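Local coordinates for angiotensin-converting enzyme (Anopheles gambiae, PDB 6S1Y), which probably cleaves peptides as a zinc-dependent metallopeptidase of the angiotensin-converting enzyme family, here holding a gamma-linked glutamate dipeptide in its active-site pocket, at residues Leu249-Leu252 / Trp253-Trp257; Asp258-Ala261 / Asp262-Pro266. One frame throughout, in Å; residues are numbered along the deposited sequence.

Contact 1 (Leu249-Leu252 / Trp253-Trp257). With KSN ((2~{S})-2-[[(4~{S})-4-azanyl-5-oxidanyl-5-oxidanylidene-pentanoyl]amino]pentanedioic acid), chain H.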
loop_
_atom_site.group_PDB
_atom_site.type_symbol
_atom_site.label_atom_id
_atom_site.label_comp_id
_atom_site.label_asym_id
_atom_site.label_seq_id
_atom_site.Cartn_x
_atom_site.Cartn_y
_atom_site.Cartn_z
ATOM N N LEU A 249 -2.080 5.124 -18.555
ATOM C CA LEU A 249 -1.707 5.868 -17.356
ATOM C C LEU A 249 -0.451 5.331 -16.689
ATOM O O LEU A 249 -0.166 5.703 -15.543
ATOM C CB LEU A 249 -2.872 5.884 -16.373
ATOM C CG LEU A 249 -4.038 6.745 -16.894
ATOM C CD1 LEU A 249 -5.302 6.415 -16.150
ATOM C CD2 LEU A 249 -3.689 8.211 -16.727
ATOM N N GLY A 250 0.316 4.493 -17.397
ATOM C CA GLY A 250 1.657 4.144 -16.983
ATOM C C GLY A 250 1.744 3.050 -15.954
ATOM O O GLY A 250 2.839 2.774 -15.466
ATOM N N ASN A 251 0.620 2.383 -15.669
ATOM C CA ASN A 251 0.480 1.491 -14.520
ATOM C C ASN A 251 -0.693 0.554 -14.802
ATOM O O ASN A 251 -1.750 1.012 -15.223
ATOM C CB ASN A 251 0.247 2.314 -13.248
ATOM C CG ASN A 251 -0.031 1.457 -12.046
ATOM O OD1 ASN A 251 -1.150 0.957 -11.868
ATOM N ND2 ASN A 251 0.978 1.276 -11.193
ATOM N N LEU A 252 -0.501 -0.754 -14.580
ATOM C CA LEU A 252 -1.491 -1.740 -14.995
ATOM C C LEU A 252 -2.847 -1.539 -14.318
ATOM O O LEU A 252 -3.881 -1.926 -14.876
ATOM C CB LEU A 252 -0.997 -3.153 -14.688
ATOM C CG LEU A 252 -0.354 -3.939 -15.830
ATOM C CD1 LEU A 252 0.206 -5.239 -15.311
ATOM C CD2 LEU A 252 -1.374 -4.200 -16.922
ATOM N N TRP A 253 -2.871 -0.977 -13.115
ATOM C CA TRP A 253 -4.096 -0.742 -12.382
ATOM C C TRP A 253 -4.511 0.724 -12.386
ATOM O O TRP A 253 -5.550 1.065 -11.821
ATOM C CB TRP A 253 -3.911 -1.254 -10.954
ATOM C CG TRP A 253 -3.333 -2.634 -10.969
ATOM C CD1 TRP A 253 -4.022 -3.800 -11.048
ATOM C CD2 TRP A 253 -1.939 -2.986 -10.940
ATOM N NE1 TRP A 253 -3.156 -4.868 -11.054
ATOM C CE2 TRP A 253 -1.866 -4.392 -11.009
ATOM C CE3 TRP A 253 -0.749 -2.248 -10.843
ATOM C CZ2 TRP A 253 -0.661 -5.075 -10.966
ATOM C CZ3 TRP A 253 0.462 -2.933 -10.825
ATOM C CH2 TRP A 253 0.496 -4.338 -10.881
ATOM N N ALA A 254 -3.719 1.596 -13.013
ATOM C CA ALA A 254 -3.948 3.046 -13.003
ATOM C C ALA A 254 -4.016 3.593 -11.591
ATOM O O ALA A 254 -4.716 4.585 -11.339
ATOM C CB ALA A 254 -5.221 3.409 -13.770
ATOM N N GLN A 255 -3.302 2.965 -10.656
ATOM C CA GLN A 255 -3.407 3.393 -9.266
ATOM C C GLN A 255 -2.555 4.620 -8.975
ATOM O O GLN A 255 -2.885 5.404 -8.089
ATOM C CB GLN A 255 -3.017 2.245 -8.335
ATOM C CG GLN A 255 -1.557 1.843 -8.359
ATOM C CD GLN A 255 -1.325 0.590 -7.521
ATOM O OE1 GLN A 255 -1.914 -0.463 -7.801
ATOM N NE2 GLN A 255 -0.547 0.712 -6.448
ATOM N N THR A 256 -1.442 4.780 -9.679
ATOM C CA THR A 256 -0.616 5.972 -9.614
ATOM C C THR A 256 -0.188 6.270 -11.042
ATOM O O THR A 256 0.039 5.339 -11.827
ATOM C CB THR A 256 0.613 5.788 -8.717
ATOM O OG1 THR A 256 1.321 4.621 -9.133
ATOM C CG2 THR A 256 0.198 5.588 -7.262
ATOM N N TRP A 257 -0.089 7.547 -11.387
ATOM C CA TRP A 257 0.216 7.935 -12.753
ATOM C C TRP A 257 1.578 8.607 -12.871
ATOM O O TRP A 257 1.826 9.318 -13.844
ATOM C CB TRP A 257 -0.882 8.858 -13.297
ATOM C CG TRP A 257 -2.295 8.380 -13.077
ATOM C CD1 TRP A 257 -2.708 7.110 -12.792
ATOM C CD2 TRP A 257 -3.482 9.181 -13.127
ATOM N NE1 TRP A 257 -4.081 7.081 -12.653
ATOM C CE2 TRP A 257 -4.572 8.341 -12.851
ATOM C CE3 TRP A 257 -3.725 10.545 -13.360
ATOM C CZ2 TRP A 257 -5.890 8.816 -12.812
ATOM C CZ3 TRP A 257 -5.034 11.012 -13.307
ATOM C CH2 TRP A 257 -6.091 10.150 -13.044
HETATM C C10 KSN H . 2.157 -7.687 2.120
HETATM C C13 KSN H . 3.421 -3.275 1.380
HETATM C C17 KSN H . 0.727 -1.062 -4.154
HETATM C C02 KSN H . 1.408 -0.212 -3.074
HETATM C C03 KSN H . 1.945 -0.981 -1.858
HETATM C C04 KSN H . 2.201 -2.468 -2.038
HETATM C C05 KSN H . 3.665 -2.923 -1.805
HETATM C C07 KSN H . 3.103 -4.328 0.290
HETATM C C08 KSN H . 3.274 -5.766 0.760
HETATM C C09 KSN H . 2.241 -6.176 1.827
HETATM N N01 KSN H . 0.484 0.812 -2.575
HETATM N N06 KSN H . 4.048 -3.849 -0.729
HETATM O O11 KSN H . 2.621 -8.516 1.277
HETATM O O12 KSN H . 1.614 -8.124 3.193
HETATM O O14 KSN H . 4.621 -2.914 1.528
HETATM O O15 KSN H . 2.531 -2.753 2.079
HETATM O O16 KSN H . 4.512 -2.565 -2.568
HETATM O O18 KSN H . 1.456 -1.568 -5.049
HETATM O O19 KSN H . -0.513 -1.281 -4.212
HETATM O O HOH W 1 2.160 5.381 -13.823
#

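Contact 2 (Asp258-Ala261 / Asp262-Pro266)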
loop_
_atom_site.group_PDB
_atom_site.type_symbol
_atom_site.label_atom_id
_atom_site.label_comp_id
_atom_site.label_asym_id
_atom_site.label_seq_id
_atom_site.Cartn_x
_atom_site.Cartn_y
_atom_site.Cartn_z
ATOM N N ASP A 258 2.469 8.377 -11.901
ATOM C CA ASP A 258 3.796 8.969 -11.904
ATOM C C ASP A 258 4.552 8.718 -13.197
ATOM O O ASP A 258 5.309 9.582 -13.643
ATOM C CB ASP A 258 4.600 8.439 -10.704
ATOM C CG ASP A 258 4.654 6.905 -10.649
ATOM O OD1 ASP A 258 3.576 6.250 -10.618
ATOM O OD2 ASP A 258 5.775 6.354 -10.624
ATOM N N ASN A 259 4.347 7.558 -13.834
ATOM C CA ASN A 259 5.105 7.225 -15.042
ATOM C C ASN A 259 4.708 8.039 -16.268
ATOM O O ASN A 259 5.459 8.049 -17.249
ATOM C CB ASN A 259 4.963 5.736 -15.382
ATOM C CG ASN A 259 5.745 4.849 -14.442
ATOM O OD1 ASN A 259 6.888 5.157 -14.096
ATOM N ND2 ASN A 259 5.128 3.752 -14.000
ATOM N N ILE A 260 3.563 8.723 -16.257
ATOM C CA ILE A 260 3.256 9.638 -17.346
ATOM C C ILE A 260 3.375 11.098 -16.910
ATOM O O ILE A 260 2.872 11.996 -17.602
ATOM C CB ILE A 260 1.886 9.344 -17.972
ATOM C CG1 ILE A 260 0.749 9.345 -16.954
ATOM C CG2 ILE A 260 1.913 7.984 -18.685
ATOM C CD1 ILE A 260 0.266 10.733 -16.554
ATOM N N ALA A 261 4.052 11.370 -15.791
ATOM C CA ALA A 261 4.148 12.748 -15.311
ATOM C C ALA A 261 4.885 13.638 -16.308
ATOM O O ALA A 261 4.402 14.715 -16.669
ATOM C CB ALA A 261 4.830 12.804 -13.947
ATOM N N ASP A 262 6.069 13.213 -16.765
ATOM C CA ASP A 262 6.823 14.052 -17.688
ATOM C C ASP A 262 6.127 14.142 -19.034
ATOM O O ASP A 262 6.076 15.216 -19.635
ATOM C CB ASP A 262 8.250 13.520 -17.871
ATOM C CG ASP A 262 9.115 13.734 -16.637
ATOM O OD1 ASP A 262 8.654 14.406 -15.678
ATOM O OD2 ASP A 262 10.252 13.223 -16.612
ATOM N N PHE A 263 5.621 13.015 -19.531
ATOM C CA PHE A 263 4.849 12.952 -20.774
ATOM C C PHE A 263 3.687 13.949 -20.810
ATOM O O PHE A 263 3.313 14.415 -21.886
ATOM C CB PHE A 263 4.327 11.510 -20.897
ATOM C CG PHE A 263 3.754 11.159 -22.222
ATOM C CD1 PHE A 263 4.533 11.222 -23.367
ATOM C CD2 PHE A 263 2.440 10.689 -22.321
ATOM C CE1 PHE A 263 4.004 10.869 -24.602
ATOM C CE2 PHE A 263 1.910 10.335 -23.545
ATOM C CZ PHE A 263 2.686 10.428 -24.689
ATOM N N THR A 264 3.096 14.287 -19.658
ATOM C CA THR A 264 1.936 15.163 -19.637
ATOM C C THR A 264 2.142 16.432 -18.816
ATOM O O THR A 264 1.170 17.116 -18.506
ATOM C CB THR A 264 0.715 14.408 -19.106
ATOM O OG1 THR A 264 0.973 13.970 -17.761
ATOM C CG2 THR A 264 0.398 13.208 -19.981
ATOM N N THR A 265 3.388 16.806 -18.525
ATOM C CA THR A 265 3.640 17.848 -17.549
ATOM C C THR A 265 3.309 19.226 -18.113
ATOM O O THR A 265 3.382 19.460 -19.329
ATOM C CB THR A 265 5.102 17.801 -17.081
ATOM O OG1 THR A 265 5.259 18.569 -15.877
ATOM C CG2 THR A 265 6.076 18.356 -18.137
ATOM N N PRO A 266 2.958 20.172 -17.251
ATOM C CA PRO A 266 2.605 21.514 -17.751
ATOM C C PRO A 266 3.712 22.211 -18.525
ATOM O O PRO A 266 3.424 22.900 -19.512
ATOM C CB PRO A 266 2.250 22.267 -16.466
ATOM C CG PRO A 266 1.709 21.225 -15.561
ATOM C CD PRO A 266 2.594 19.996 -15.835
HETATM O O HOH W 2 7.172 10.607 -15.564
HETATM O O HOH W 3 6.416 10.340 -18.355
#

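Contact 1 (Leu249-Leu252 / Trp253-Trp257)
The amide of N251 folds back over the residues that follow it in an Asx turn combined with a type I beta turn, N251 to A254. CG lies anti to the backbone N (chi1 175°), which carries OD1 in over the turn. There N251 OD1 accepts hydrogen bonds from W253 N at 2.9 Å and Q255 N at 3.2 Å, the two donors reaching it from opposite faces of the amide plane. A254 N closes the beta turn on N251 O. Held this way, the N251 amide meets the edge of the W253 indole, with ND2 in the ring plane and the two planes 61° apart. L252 CB lies over one face of the W253 indole, a CH-pi contact 3.8 Å from the centroid of its six-membered ring. Beyond the turn, L249 and W257 run side by side, and L249 CD2 sits over the five-membered ring of W257. W257 NE1 in turn donates to A254 O at 2.9 Å, which, with L249 CD2 on the ring face, restrains the indole's rotation. A water joins the two arms of the loop, donating to both L249 O and T256 O. Outside the segments, A484 O takes W253 NE1, and K485 NZ donates to Q255 OE1 and forms a cation-pi contact with W253. The Q255 chain extends beyond CG into the ligand pocket, where Q255 NE2 donates to carboxylate oxygen O19 of KSN at 3.0 Å and 162°.

Contact 2 (Asp258-Ala261 / Asp262-Pro266)
The flat groups that T264 meets are the peptide carbonyls of I260 and A261. T264 OG1 donates to I260 O at 2.7 Å from a position tilted 30° out of the carbonyl plane, while T264 N stands above the carbonyl plane of A261, 3.3 Å from A261 O. T264 N also makes a weak bond to I260 O, which thus takes both the amide and the hydroxyl of one residue. With chi1 at 61°, the hydroxyl is flanked by its own backbone N and carbonyl carbon and points back to I260 O; I260 CD1 packs 3.5 Å from T264 OG1. F263 CB comes to 3.6 Å from I260 O, but its ring leads away and forms a cation-pi contact with R147. Side chains tie the loop to helix 414-429: D262 in a salt bridge to R423, T264 OG1 hydrogen-bonded with Y422 OH, and T265 OG1 with N419 OD1. The backbone makes successive turns: a short 3-10 segment closed by A261 N on D258 O, a helical turn with waters inserted between D258 O and D262 N and between N259 O and F263 N, then the T264 hydroxyl bonded back to the carbonyl four residues earlier, and a type I beta turn from D262 to T265 with a weak T265 N to D262 O bond.

Contacts 1 and 2 follow one another without a break in the long loop between strand 244-245 and helix 276-281, their centres about 12 Å apart. They touch directly: G250 O probably accepts a hydrogen bond from N259 ND2, and the backbone of L249 and G250 packs on I260. T256 OG1 and D258 OD1 are hydrogen-bonded across the junction. Both contacts lie against helices 203-233 and 414-429, the latter through the backbone of V426 in contact 1 and largely through side chains in contact 2. The loop runs outward from the ligand pocket, where the side chain of Q255 is about 10 Å from the zinc ion: the centre of contact 1 lies about 14 Å and that of contact 2 about 22 Å from the chain's centre.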